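PDB 5FLL: 6-carboxyhexanoate-coa ligase from Bacillus subtilis, which belongs to the 6-carboxyhexanoate--CoA ligase family, also called pimeloyl-CoA synthases, and binds pimeloyl-AMP, pyrophosphate and magnesium ions in one site. Local coordinates for residues H27-E32 with L48-S53; H54-P59 with W194-D199. All coordinates share one frame; numbering follows the deposited sequence.

Contact 1 (H27-E32 with L48-S53); sequences HISGGE and LEKGLS. With PPV (pyrophosphate), chain D; WAQ (pimeloyl-AMP), chain C.
Lys50 reaches from the helix over the strand residues Ser29, Gly30 and Gly31, and its chain makes most of the close approaches to the strand. Its CE sits 3.2 Å from Gly30 O and 3.7 Å from Ser29 OG. The chain runs extended until its last torsion, where a bend (chi4 82°) turns NZ to the pyrophosphate. Where the helix comes nearest, Ser29 CB lies 4.0 Å from Gly51 CA. Gly31 CA lies beside Lys50 CE, and the bare backbone of Gly30 lets the pyrophosphate come close to the strand.

The hydrogen bonds run to the pyrophosphate rather than between the segments. Lys50 NZ gives one to O12 at 2.9 Å and a weak one to O22. Ser29 OG, anti to the backbone N (chi1 -180°), donates to the same O22 at 2.6 Å. Gly30 N donates to the bridging oxygen OPP at 3.0 Å. His27 NE2 meets O11 at 2.7 Å, with that oxygen at the edge of the ring and in its plane. The P2 phosphate is thus held from both strand and helix; within these two segments O11 of the P1 phosphate is held by His27 of the strand. A water donates to Gly30 O and is weakly bonded to Lys50 NZ.

The charge of Lys50 is probably shared, since NZ also forms a salt bridge with Glu174. Glu32 OE2 accepts a weak hydrogen bond from adenine N6 of pimeloyl-AMP and pairs with Arg146. Strand 26-36 is bonded to strand 8-17, where Ile28 and Ser29 both face Ala15 in a classic beta bulge. Helix 40-52 packs on this sheet, its segment nearly antiparallel to strand 27-32 (160°), with Leu48 and Leu52 on strand 61-68.

Contact 2 (H54-P59 with W194-D199); sequences HSRGKP and WSDDPD. With MG (magnesium ion), chain F; WAQ (pimeloyl-AMP), chain C; PPV (pyrophosphate), chain D.
The Arg56 side chain crosses those of Asp196 and Pro198 at about a right angle. Its CB leads to CG, which rests 3.7 Å from Pro198 CD. CD passes 3.5 Å from Asp196 OD2. A bend at chi3 (66°) then lays the guanidinium under that carboxylate oxygen. NE forms a salt bridge with Asp196 OD2 at 3.3 Å, but the oxygen stands over the face of the group, so no N-H points at it. CZ is equally near OD2. At the tip, NH1 donates to Asp196 O at 2.9 Å. That acceptor lies in the guanidinium plane, while the donor is above the carbonyl plane. NE also bonds to His27 O.

Asp196 is held by the arginine and by the metal: OD1 binds magnesium, and OD2 accepts from a water that is itself a metal ligand. Asp197 OD1, two pyrophosphate oxygens and pimeloyl-AMP OAD complete the six ligands. Asp197 OD2 pairs with Arg171. Asp197 OD1 also lies 3.2 Å from His54 CE1, at the edge of the ring, with the two planes nearly perpendicular. His54 NE2 donates to pyrophosphate O32 at 2.9 Å, and ND1 accepts from Arg56 N in the ring plane, which helps fix the ring's rotation. Ser195 OG bonds to OAD and accepts from Asp197 N, an ST turn.

The type I turn from His54 to Gly57 lies between helix 40-52 and strand 61-68. It faces the loop that joins strands 188-194 and 203-207 of the mixed sheet, with His54 and Arg56 also touching strand 26-36.

Overall arrangement
From the N terminus, the chain lays down strand 8-17 and then strand 26-36. Contact 1 closes first, when helix 40-52 comes back on that strand with 15 residues between the segments. Contact 2 opens directly afterwards, at His54, and closes at the loop after strand 188-194, with 134 residues between its segments. The two are in series and neither nests in the other. Contact 1 is local to the antiparallel sheet and its helix. Contact 2 ties that part to the seven-stranded mixed sheet. Their centres are about 9 Å apart, and Gly51 O packs on Pro59 CD. Both meet at pyrophosphate and pimeloyl-AMP.

Contact 1 (H27-E32 with L48-S53)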
loop_
_atom_site.group_PDB
_atom_site.type_symbol
_atom_site.label_atom_id
_atom_site.label_comp_id
_atom_site.label_asym_id
_atom_site.label_seq_id
_atom_site.Cartn_x
_atom_site.Cartn_y
_atom_site.Cartn_z
ATOM N N HIS A 27 7.263 -5.747 -13.637
ATOM C CA HIS A 27 5.930 -5.905 -13.080
ATOM C C HIS A 27 5.642 -7.384 -12.941
ATOM O O HIS A 27 5.908 -8.174 -13.851
ATOM C CB HIS A 27 4.898 -5.279 -14.008
ATOM C CG HIS A 27 3.489 -5.605 -13.652
ATOM N ND1 HIS A 27 2.853 -5.056 -12.561
ATOM C CD2 HIS A 27 2.574 -6.406 -14.261
ATOM C CE1 HIS A 27 1.604 -5.493 -12.521
ATOM N NE2 HIS A 27 1.405 -6.300 -13.549
ATOM N N ILE A 28 5.174 -7.768 -11.770
ATOM C CA ILE A 28 4.915 -9.169 -11.498
ATOM C C ILE A 28 3.431 -9.382 -11.459
ATOM O O ILE A 28 2.896 -10.253 -12.178
ATOM C CB ILE A 28 5.478 -9.627 -10.128
ATOM C CG1 ILE A 28 6.997 -9.558 -10.102
ATOM C CG2 ILE A 28 4.969 -11.028 -9.799
ATOM C CD1 ILE A 28 7.658 -10.651 -10.919
ATOM N N SER A 29 2.752 -8.597 -10.622
ATOM C CA SER A 29 1.319 -8.820 -10.426
ATOM C C SER A 29 0.578 -7.546 -10.060
ATOM O O SER A 29 1.136 -6.642 -9.430
ATOM C CB SER A 29 1.068 -9.889 -9.348
ATOM O OG SER A 29 -0.345 -10.085 -9.184
ATOM N N GLY A 30 -0.697 -7.500 -10.444
ATOM C CA GLY A 30 -1.575 -6.406 -10.085
ATOM C C GLY A 30 -2.933 -6.961 -9.735
ATOM O O GLY A 30 -3.386 -7.952 -10.310
ATOM N N GLY A 31 -3.612 -6.289 -8.826
ATOM C CA GLY A 31 -4.949 -6.684 -8.458
ATOM C C GLY A 31 -5.812 -5.513 -8.046
ATOM O O GLY A 31 -5.327 -4.510 -7.504
ATOM N N GLU A 32 -7.116 -5.697 -8.227
ATOM C CA GLU A 32 -8.120 -4.728 -7.819
ATOM C C GLU A 32 -9.387 -5.458 -7.346
ATOM O O GLU A 32 -9.845 -6.429 -7.962
ATOM C CB GLU A 32 -8.437 -3.764 -8.967
ATOM C CG GLU A 32 -8.448 -4.439 -10.327
ATOM C CD GLU A 32 -7.077 -4.453 -10.984
ATOM O OE1 GLU A 32 -6.304 -3.494 -10.798
ATOM O OE2 GLU A 32 -6.787 -5.414 -11.718
ATOM N N LEU A 48 -2.291 -10.454 -1.377
ATOM C CA LEU A 48 -0.953 -10.792 -0.950
ATOM C C LEU A 48 -0.511 -12.105 -1.610
ATOM O O LEU A 48 0.552 -12.175 -2.233
ATOM C CB LEU A 48 -0.903 -10.911 0.565
ATOM C CG LEU A 48 0.465 -11.232 1.161
ATOM C CD1 LEU A 48 1.524 -10.173 0.802
ATOM C CD2 LEU A 48 0.336 -11.382 2.661
ATOM N N GLU A 49 -1.317 -13.151 -1.458
ATOM C CA GLU A 49 -0.917 -14.496 -1.901
ATOM C C GLU A 49 -0.791 -14.476 -3.433
ATOM O O GLU A 49 0.120 -15.065 -3.995
ATOM C CB GLU A 49 -1.931 -15.552 -1.435
ATOM C CG GLU A 49 -1.829 -16.922 -2.105
ATOM C CD GLU A 49 -0.477 -17.620 -1.890
ATOM O OE1 GLU A 49 0.155 -17.423 -0.824
ATOM O OE2 GLU A 49 -0.041 -18.369 -2.801
ATOM N N LYS A 50 -1.702 -13.779 -4.085
ATOM C CA LYS A 50 -1.668 -13.641 -5.537
ATOM C C LYS A 50 -0.350 -13.059 -5.996
ATOM O O LYS A 50 0.272 -13.580 -6.909
ATOM C CB LYS A 50 -2.810 -12.760 -5.989
ATOM C CG LYS A 50 -2.804 -12.344 -7.446
ATOM C CD LYS A 50 -4.033 -11.491 -7.730
ATOM C CE LYS A 50 -3.998 -10.836 -9.107
ATOM N NZ LYS A 50 -4.457 -11.771 -10.184
ATOM N N GLY A 51 0.087 -11.995 -5.347
ATOM C CA GLY A 51 1.361 -11.403 -5.657
ATOM C C GLY A 51 2.564 -12.286 -5.386
ATOM O O GLY A 51 3.549 -12.222 -6.134
ATOM N N LEU A 52 2.512 -13.070 -4.292
ATOM C CA LEU A 52 3.676 -13.881 -3.807
ATOM C C LEU A 52 3.889 -15.173 -4.589
ATOM O O LEU A 52 4.950 -15.734 -4.588
ATOM C CB LEU A 52 3.512 -14.262 -2.326
ATOM C CG LEU A 52 3.575 -13.150 -1.286
ATOM C CD1 LEU A 52 3.460 -13.687 0.130
ATOM C CD2 LEU A 52 4.857 -12.361 -1.436
ATOM N N SER A 53 2.866 -15.684 -5.224
ATOM C CA SER A 53 2.999 -16.982 -5.855
ATOM C C SER A 53 2.876 -16.844 -7.382
ATOM O O SER A 53 2.358 -17.726 -8.042
ATOM C CB SER A 53 1.909 -17.900 -5.321
ATOM O OG SER A 53 0.637 -17.356 -5.611
HETATM O O11 PPV D . -1.131 -7.113 -13.712
HETATM P P1 PPV D . -1.867 -8.394 -13.999
HETATM O O21 PPV D . -3.353 -8.317 -13.895
HETATM O O31 PPV D . -1.355 -9.179 -15.215
HETATM O OPP PPV D . -1.520 -9.312 -12.684
HETATM P P2 PPV D . -1.936 -10.883 -12.581
HETATM O O12 PPV D . -3.433 -10.951 -12.785
HETATM O O22 PPV D . -1.532 -11.280 -11.175
HETATM O O32 PPV D . -1.179 -11.536 -13.726
HETATM N N1 WAQ C . -6.603 -2.481 -15.990
HETATM C C2 WAQ C . -5.917 -2.270 -17.185
HETATM N N3 WAQ C . -5.106 -3.277 -17.694
HETATM C C4 WAQ C . -4.980 -4.424 -16.987
HETATM C C5 WAQ C . -5.656 -4.623 -15.842
HETATM C C6 WAQ C . -6.444 -3.648 -15.352
HETATM N N6 WAQ C . -7.067 -3.884 -14.205
HETATM N N7 WAQ C . -5.368 -5.851 -15.400
HETATM C C8 WAQ C . -4.516 -6.414 -16.241
HETATM N N9 WAQ C . -4.287 -5.530 -17.235
HETATM C "C1'" WAQ C . -3.384 -5.666 -18.381
HETATM C "C2'" WAQ C . -1.975 -5.585 -17.856
HETATM O "O2'" WAQ C . -1.116 -5.081 -18.841
HETATM C "C3'" WAQ C . -1.630 -7.056 -17.633
HETATM O "O3'" WAQ C . -0.221 -7.252 -17.563
HETATM C "C4'" WAQ C . -2.199 -7.633 -18.886
HETATM O "O4'" WAQ C . -3.455 -6.913 -19.076
HETATM C "C5'" WAQ C . -2.555 -9.099 -18.671
HETATM O "O5'" WAQ C . -3.060 -9.182 -17.397
HETATM O OAB WAQ C . -9.823 -17.812 -19.593
HETATM O OAC WAQ C . -5.125 -13.246 -17.019
HETATM O OAD WAQ C . -2.239 -11.540 -16.706
HETATM O OAE WAQ C . -11.624 -16.447 -19.917
HETATM O OAH WAQ C . -4.295 -10.419 -15.517
HETATM C CAK WAQ C . -7.977 -13.806 -20.216
HETATM C CAL WAQ C . -8.667 -15.197 -20.369
HETATM C CAM WAQ C . -6.887 -13.846 -19.157
HETATM C CAN WAQ C . -9.534 -15.499 -19.173
HETATM C CAO WAQ C . -6.006 -12.614 -19.247
HETATM O OAU WAQ C . -4.482 -11.234 -17.979
HETATM C CAW WAQ C . -10.397 -16.680 -19.617
HETATM C CAX WAQ C . -5.185 -12.405 -17.936
HETATM P PBG WAQ C . -3.578 -10.619 -16.817
HETATM O O HOH W 1 -5.442 -8.985 -11.675
#

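Contact 2 (H54-P59 with W194-D199)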
loop_
_atom_site.group_PDB
_atom_site.type_symbol
_atom_site.label_atom_id
_atom_site.label_comp_id
_atom_site.label_asym_id
_atom_site.label_seq_id
_atom_site.Cartn_x
_atom_site.Cartn_y
_atom_site.Cartn_z
ATOM N N HIS A 54 3.319 -15.721 -7.938
ATOM C CA HIS A 54 3.111 -15.468 -9.347
ATOM C C HIS A 54 4.146 -16.178 -10.210
ATOM O O HIS A 54 5.320 -16.234 -9.859
ATOM C CB HIS A 54 3.118 -13.964 -9.644
ATOM C CG HIS A 54 2.369 -13.598 -10.882
ATOM N ND1 HIS A 54 2.864 -13.832 -12.145
ATOM C CD2 HIS A 54 1.141 -13.046 -11.054
ATOM C CE1 HIS A 54 1.980 -13.422 -13.041
ATOM N NE2 HIS A 54 0.929 -12.935 -12.404
ATOM N N SER A 55 3.698 -16.683 -11.356
ATOM C CA SER A 55 4.566 -17.391 -12.316
ATOM C C SER A 55 5.636 -16.514 -12.964
ATOM O O SER A 55 6.664 -17.022 -13.373
ATOM C CB SER A 55 3.730 -18.047 -13.434
ATOM O OG SER A 55 2.959 -17.084 -14.161
ATOM N N ARG A 56 5.405 -15.199 -13.017
ATOM C CA ARG A 56 6.421 -14.259 -13.465
ATOM C C ARG A 56 7.561 -14.080 -12.442
ATOM O O ARG A 56 8.610 -13.556 -12.788
ATOM C CB ARG A 56 5.799 -12.902 -13.780
ATOM C CG ARG A 56 4.945 -12.901 -15.053
ATOM C CD ARG A 56 4.109 -11.638 -15.223
ATOM N NE ARG A 56 4.937 -10.449 -15.437
ATOM C CZ ARG A 56 5.401 -10.043 -16.621
ATOM N NH1 ARG A 56 5.133 -10.724 -17.741
ATOM N NH2 ARG A 56 6.167 -8.963 -16.671
ATOM N N GLY A 57 7.376 -14.530 -11.202
ATOM C CA GLY A 57 8.447 -14.461 -10.216
ATOM C C GLY A 57 8.029 -13.931 -8.841
ATOM O O GLY A 57 6.888 -13.479 -8.621
ATOM N N LYS A 58 8.987 -13.981 -7.937
ATOM C CA LYS A 58 8.857 -13.504 -6.593
ATOM C C LYS A 58 9.141 -12.008 -6.529
ATOM O O LYS A 58 10.209 -11.560 -6.914
ATOM C CB LYS A 58 9.877 -14.227 -5.711
ATOM C CG LYS A 58 10.074 -13.568 -4.359
ATOM C CD LYS A 58 11.409 -13.948 -3.740
ATOM C CE LYS A 58 11.646 -13.187 -2.445
ATOM N NZ LYS A 58 12.822 -13.735 -1.705
ATOM N N PRO A 59 8.198 -11.227 -6.012
ATOM C CA PRO A 59 8.438 -9.790 -5.931
ATOM C C PRO A 59 9.409 -9.440 -4.810
ATOM O O PRO A 59 9.500 -10.158 -3.844
ATOM C CB PRO A 59 7.051 -9.212 -5.659
ATOM C CG PRO A 59 6.266 -10.334 -5.086
ATOM C CD PRO A 59 6.822 -11.592 -5.673
ATOM N N TRP A 194 -4.584 -10.775 -23.985
ATOM C CA TRP A 194 -4.084 -12.022 -23.473
ATOM C C TRP A 194 -3.080 -11.758 -22.358
ATOM O O TRP A 194 -2.589 -10.638 -22.171
ATOM C CB TRP A 194 -3.516 -12.903 -24.598
ATOM C CG TRP A 194 -2.313 -12.383 -25.342
ATOM C CD1 TRP A 194 -1.027 -12.631 -25.054
ATOM C CD2 TRP A 194 -2.303 -11.606 -26.545
ATOM N NE1 TRP A 194 -0.197 -12.044 -25.966
ATOM C CE2 TRP A 194 -0.956 -11.420 -26.910
ATOM C CE3 TRP A 194 -3.301 -11.019 -27.333
ATOM C CZ2 TRP A 194 -0.574 -10.658 -28.010
ATOM C CZ3 TRP A 194 -2.924 -10.294 -28.431
ATOM C CH2 TRP A 194 -1.573 -10.130 -28.774
ATOM N N SER A 195 -2.781 -12.804 -21.603
ATOM C CA SER A 195 -2.037 -12.648 -20.366
ATOM C C SER A 195 -0.549 -12.454 -20.611
ATOM O O SER A 195 0.025 -12.989 -21.561
ATOM C CB SER A 195 -2.280 -13.853 -19.439
ATOM O OG SER A 195 -1.687 -13.611 -18.176
ATOM N N ASP A 196 0.075 -11.685 -19.726
ATOM C CA ASP A 196 1.530 -11.614 -19.663
ATOM C C ASP A 196 2.125 -12.761 -18.839
ATOM O O ASP A 196 3.349 -12.810 -18.639
ATOM C CB ASP A 196 1.986 -10.248 -19.126
ATOM C CG ASP A 196 1.498 -9.967 -17.716
ATOM O OD1 ASP A 196 0.404 -10.444 -17.345
ATOM O OD2 ASP A 196 2.220 -9.262 -16.967
ATOM N N ASP A 197 1.293 -13.678 -18.346
ATOM C CA ASP A 197 1.835 -14.769 -17.495
ATOM C C ASP A 197 2.371 -15.910 -18.359
ATOM O O ASP A 197 1.758 -16.299 -19.340
ATOM C CB ASP A 197 0.769 -15.301 -16.532
ATOM C CG ASP A 197 0.033 -14.193 -15.768
ATOM O OD1 ASP A 197 0.420 -13.003 -15.785
ATOM O OD2 ASP A 197 -0.993 -14.529 -15.160
ATOM N N PRO A 198 3.530 -16.449 -18.018
ATOM C CA PRO A 198 4.059 -17.520 -18.871
ATOM C C PRO A 198 3.220 -18.792 -18.848
ATOM O O PRO A 198 3.414 -19.661 -19.677
ATOM C CB PRO A 198 5.448 -17.786 -18.286
ATOM C CG PRO A 198 5.381 -17.277 -16.886
ATOM C CD PRO A 198 4.473 -16.084 -16.947
ATOM N N ASP A 199 2.284 -18.890 -17.924
ATOM C CA ASP A 199 1.589 -20.148 -17.684
ATOM C C ASP A 199 0.096 -20.126 -18.086
ATOM O O ASP A 199 -0.669 -20.988 -17.687
ATOM C CB ASP A 199 1.745 -20.549 -16.192
ATOM C CG ASP A 199 0.973 -19.585 -15.221
ATOM O OD1 ASP A 199 0.409 -18.540 -15.644
ATOM O OD2 ASP A 199 0.894 -19.907 -14.022
HETATM MG MG MG F . -0.447 -11.166 -15.511
HETATM N N1 WAQ C . -6.603 -2.481 -15.990
HETATM C C2 WAQ C . -5.917 -2.270 -17.185
HETATM N N3 WAQ C . -5.106 -3.277 -17.694
HETATM C C4 WAQ C . -4.980 -4.424 -16.987
HETATM C C5 WAQ C . -5.656 -4.623 -15.842
HETATM C C6 WAQ C . -6.444 -3.648 -15.352
HETATM N N6 WAQ C . -7.067 -3.884 -14.205
HETATM N N7 WAQ C . -5.368 -5.851 -15.400
HETATM C C8 WAQ C . -4.516 -6.414 -16.241
HETATM N N9 WAQ C . -4.287 -5.530 -17.235
HETATM C "C1'" WAQ C . -3.384 -5.666 -18.381
HETATM C "C2'" WAQ C . -1.975 -5.585 -17.856
HETATM O "O2'" WAQ C . -1.116 -5.081 -18.841
HETATM C "C3'" WAQ C . -1.630 -7.056 -17.633
HETATM O "O3'" WAQ C . -0.221 -7.252 -17.563
HETATM C "C4'" WAQ C . -2.199 -7.633 -18.886
HETATM O "O4'" WAQ C . -3.455 -6.913 -19.076
HETATM C "C5'" WAQ C . -2.555 -9.099 -18.671
HETATM O "O5'" WAQ C . -3.060 -9.182 -17.397
HETATM O OAB WAQ C . -9.823 -17.812 -19.593
HETATM O OAC WAQ C . -5.125 -13.246 -17.019
HETATM O OAD WAQ C . -2.239 -11.540 -16.706
HETATM O OAE WAQ C . -11.624 -16.447 -19.917
HETATM O OAH WAQ C . -4.295 -10.419 -15.517
HETATM C CAK WAQ C . -7.977 -13.806 -20.216
HETATM C CAL WAQ C . -8.667 -15.197 -20.369
HETATM C CAM WAQ C . -6.887 -13.846 -19.157
HETATM C CAN WAQ C . -9.534 -15.499 -19.173
HETATM C CAO WAQ C . -6.006 -12.614 -19.247
HETATM O OAU WAQ C . -4.482 -11.234 -17.979
HETATM C CAW WAQ C . -10.397 -16.680 -19.617
HETATM C CAX WAQ C . -5.185 -12.405 -17.936
HETATM P PBG WAQ C . -3.578 -10.619 -16.817
HETATM O O11 PPV D . -1.131 -7.113 -13.712
HETATM P P1 PPV D . -1.867 -8.394 -13.999
HETATM O O21 PPV D . -3.353 -8.317 -13.895
HETATM O O31 PPV D . -1.355 -9.179 -15.215
HETATM O OPP PPV D . -1.520 -9.312 -12.684
HETATM P P2 PPV D . -1.936 -10.883 -12.581
HETATM O O12 PPV D . -3.433 -10.951 -12.785
HETATM O O22 PPV D . -1.532 -11.280 -11.175
HETATM O O32 PPV D . -1.179 -11.536 -13.726
HETATM O O HOH W 2 1.292 -10.222 -14.617
#